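Local structure of flavodoxin (Bacillus cereus, 6FSG) at residues A[62-67]-A[102-107]. The protein binds flavin mononucleotide and probably serves as a low-potential electron donor to a number of redox enzymes. Residues are numbered along the deposited sequence; the frame is centred on the assembly and turned at random.
Sequences GDLPDD and VDILIE
G62 meets I104 through its backbone: the carbonyl O of G62 lies 3.7 Å from CD1 of I104, a van der Waals touch with no hydrogen bond. The same glycine, at a positive phi of 65°, belongs to the FMN site, where its N makes a weak hydrogen bond to flavin O4, so one residue faces cofactor and helix at once. L64 then supplies the main apolar link. Its CG stands anti to the carbonyl carbon (chi1 -65°), and the branch beyond it brings CD2 to the flank of the helix, where this methyl touches two consecutive residues, 3.9 Å from CG2 of I104 and 3.8 Å from CG of L105. I104 thus divides its branches: CG2 packs on the leucine while CD1, at the end of the other branch, reaches the glycine carbonyl. With no polar bond between the segments, dispersion and burial of the leucine join them. In this flavodoxin-fold example, the FMN-binding loop between strand 51-55 and helix 69-74 packs against helix 100-111, which follows the neighbouring strand 84-91: Y72 of helix 69-74 touches both L64 and I104, while L105 also touches V87 of strand 84-91, linking helix 100-111 to the sheet.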
ATOM      1  N   GLY A  62      -0.931   1.534  17.662  1.00 10.18           N
ATOM      2  CA  GLY A  62      -0.168   0.878  16.615  1.00  8.75           C
ATOM      3  C   GLY A  62      -0.987  -0.161  15.877  1.00  8.78           C
ATOM      4  O   GLY A  62      -0.551  -1.306  15.711  1.00 10.04           O
ATOM      5  N   ASP A  63      -2.184   0.223  15.442  1.00  7.70           N
ATOM      6  CA  ASP A  63      -3.098  -0.679  14.760  1.00  8.98           C
ATOM      7  C   ASP A  63      -3.319  -0.253  13.309  1.00  6.57           C
ATOM      8  O   ASP A  63      -3.007   0.867  12.891  1.00  6.05           O
ATOM      9  CB  ASP A  63      -4.462  -0.703  15.472  1.00 14.32           C
ATOM     10  CG  ASP A  63      -4.409  -1.280  16.881  1.00 20.26           C
ATOM     11  OD1 ASP A  63      -3.513  -2.093  17.189  1.00 22.49           O
ATOM     12  OD2 ASP A  63      -5.302  -0.921  17.682  1.00 23.33           O
ATOM     13  N   LEU A  64      -3.912  -1.165  12.552  1.00  6.19           N
ATOM     14  CA  LEU A  64      -4.446  -0.840  11.250  1.00  5.60           C
ATOM     15  C   LEU A  64      -5.635   0.110  11.379  1.00  4.59           C
ATOM     16  O   LEU A  64      -6.314   0.137  12.407  1.00  5.42           O
ATOM     17  CB  LEU A  64      -4.943  -2.119  10.578  1.00  5.29           C
ATOM     18  CG  LEU A  64      -3.884  -3.175  10.234  1.00  5.22           C
ATOM     19  CD1 LEU A  64      -4.537  -4.424   9.644  1.00  7.83           C
ATOM     20  CD2 LEU A  64      -2.840  -2.610   9.288  1.00  6.42           C
ATOM     21  N   PRO A  65      -5.927   0.881  10.335  1.00  4.89           N
ATOM     22  CA  PRO A  65      -7.220   1.573  10.290  1.00  5.24           C
ATOM     23  C   PRO A  65      -8.353   0.589  10.554  1.00  5.25           C
ATOM     24  O   PRO A  65      -8.337  -0.541  10.066  1.00  5.36           O
ATOM     25  CB  PRO A  65      -7.283   2.112   8.855  1.00  5.61           C
ATOM     26  CG  PRO A  65      -5.852   2.210   8.418  1.00  6.29           C
ATOM     27  CD  PRO A  65      -5.171   1.037   9.076  1.00  5.68           C
ATOM     28  N   ASP A  66      -9.371   1.044  11.291  1.00  7.16           N
ATOM     29  CA  ASP A  66     -10.553   0.220  11.523  1.00  7.84           C
ATOM     30  C   ASP A  66     -11.092  -0.371  10.224  1.00  6.88           C
ATOM     31  O   ASP A  66     -11.500  -1.537  10.189  1.00  7.07           O
ATOM     32  CB  ASP A  66     -11.655   1.044  12.201  1.00  9.69           C
ATOM     33  CG  ASP A  66     -11.368   1.341  13.663  1.00 12.29           C
ATOM     34  OD1 ASP A  66     -10.457   0.730  14.256  1.00 14.05           O
ATOM     35  OD2 ASP A  66     -12.071   2.202  14.223  1.00 14.25           O
ATOM     36  N   ASP A  67     -11.107   0.417   9.146  1.00  6.92           N
ATOM     37  CA  ASP A  67     -11.725  -0.038   7.908  1.00  7.05           C
ATOM     38  C   ASP A  67     -10.923  -1.123   7.197  1.00  6.86           C
ATOM     39  O   ASP A  67     -11.472  -1.760   6.291  1.00  7.31           O
ATOM     40  CB  ASP A  67     -11.964   1.132   6.950  1.00  9.87           C
ATOM     41  CG  ASP A  67     -12.964   2.137   7.488  1.00 12.19           C
ATOM     42  OD1 ASP A  67     -13.875   1.739   8.245  1.00 12.82           O
ATOM     43  OD2 ASP A  67     -12.837   3.332   7.144  1.00 14.11           O
ATOM     44  N   VAL A 102       2.130  -0.024   8.208  1.00  3.47           N
ATOM     45  CA  VAL A 102       2.920  -0.412   7.040  1.00  3.34           C
ATOM     46  C   VAL A 102       3.610  -1.744   7.294  1.00  3.87           C
ATOM     47  O   VAL A 102       3.557  -2.658   6.462  1.00  3.18           O
ATOM     48  CB  VAL A 102       3.919   0.708   6.678  1.00  3.74           C
ATOM     49  CG1 VAL A 102       4.902   0.245   5.621  1.00  5.06           C
ATOM     50  CG2 VAL A 102       3.161   1.968   6.228  1.00  3.88           C
ATOM     51  N   ASP A 103       4.256  -1.876   8.455  1.00  3.44           N
ATOM     52  CA  ASP A 103       4.970  -3.101   8.802  1.00  3.72           C
ATOM     53  C   ASP A 103       4.021  -4.289   8.952  1.00  3.05           C
ATOM     54  O   ASP A 103       4.358  -5.411   8.551  1.00  4.41           O
ATOM     55  CB  ASP A 103       5.750  -2.842  10.088  1.00  4.04           C
ATOM     56  CG  ASP A 103       6.745  -1.709   9.939  1.00  4.56           C
ATOM     57  OD1 ASP A 103       7.678  -1.853   9.120  1.00  6.46           O
ATOM     58  OD2 ASP A 103       6.560  -0.677  10.613  1.00  5.81           O
ATOM     59  N   ILE A 104       2.824  -4.059   9.508  1.00  3.68           N
ATOM     60  CA  ILE A 104       1.827  -5.121   9.673  1.00  4.17           C
ATOM     61  C   ILE A 104       1.357  -5.634   8.314  1.00  3.70           C
ATOM     62  O   ILE A 104       1.234  -6.849   8.092  1.00  3.59           O
ATOM     63  CB  ILE A 104       0.641  -4.609  10.520  1.00  4.82           C
ATOM     64  CG1 ILE A 104       1.080  -4.362  11.970  1.00  6.54           C
ATOM     65  CG2 ILE A 104      -0.542  -5.587  10.458  1.00  6.91           C
ATOM     66  CD1 ILE A 104       0.121  -3.489  12.788  1.00  6.83           C
ATOM     67  N   LEU A 105       1.057  -4.715   7.389  1.00  3.62           N
ATOM     68  CA  LEU A 105       0.593  -5.138   6.070  1.00  3.92           C
ATOM     69  C   LEU A 105       1.697  -5.847   5.290  1.00  3.59           C
ATOM     70  O   LEU A 105       1.432  -6.840   4.599  1.00  3.66           O
ATOM     71  CB  LEU A 105       0.016  -3.957   5.293  1.00  3.33           C
ATOM     72  CG  LEU A 105      -1.302  -3.422   5.862  1.00  4.05           C
ATOM     73  CD1 LEU A 105      -1.767  -2.199   5.103  1.00  6.01           C
ATOM     74  CD2 LEU A 105      -2.395  -4.486   5.877  1.00  5.28           C
ATOM     75  N   ILE A 106       2.944  -5.373   5.403  1.00  3.35           N
ATOM     76  CA  ILE A 106       4.060  -6.083   4.777  1.00  3.55           C
ATOM     77  C   ILE A 106       4.122  -7.521   5.277  1.00  3.35           C
ATOM     78  O   ILE A 106       4.259  -8.469   4.494  1.00  3.84           O
ATOM     79  CB  ILE A 106       5.390  -5.329   4.989  1.00  4.10           C
ATOM     80  CG1 ILE A 106       5.453  -4.093   4.069  1.00  4.46           C
ATOM     81  CG2 ILE A 106       6.588  -6.275   4.757  1.00  4.44           C
ATOM     82  CD1 ILE A 106       6.657  -3.213   4.320  1.00  4.86           C
ATOM     83  N   GLU A 107       4.052  -7.705   6.597  0.73  4.16           N
ATOM     84  CA  GLU A 107       4.116  -9.049   7.163  0.73  4.91           C
ATOM     85  C   GLU A 107       3.041  -9.957   6.575  0.73  4.69           C
ATOM     86  O   GLU A 107       3.305 -11.125   6.261  0.73  4.70           O
ATOM     87  CB  GLU A 107       3.980  -8.961   8.686  0.73  7.44           C
ATOM     88  CG  GLU A 107       3.930 -10.274   9.437  0.73  9.88           C
ATOM     89  CD  GLU A 107       3.635 -10.045  10.904  0.73 12.47           C
ATOM     90  OE1 GLU A 107       2.461  -9.806  11.265  0.73 12.81           O
ATOM     91  OE2 GLU A 107       4.592 -10.048  11.692  0.73 15.02           O
TER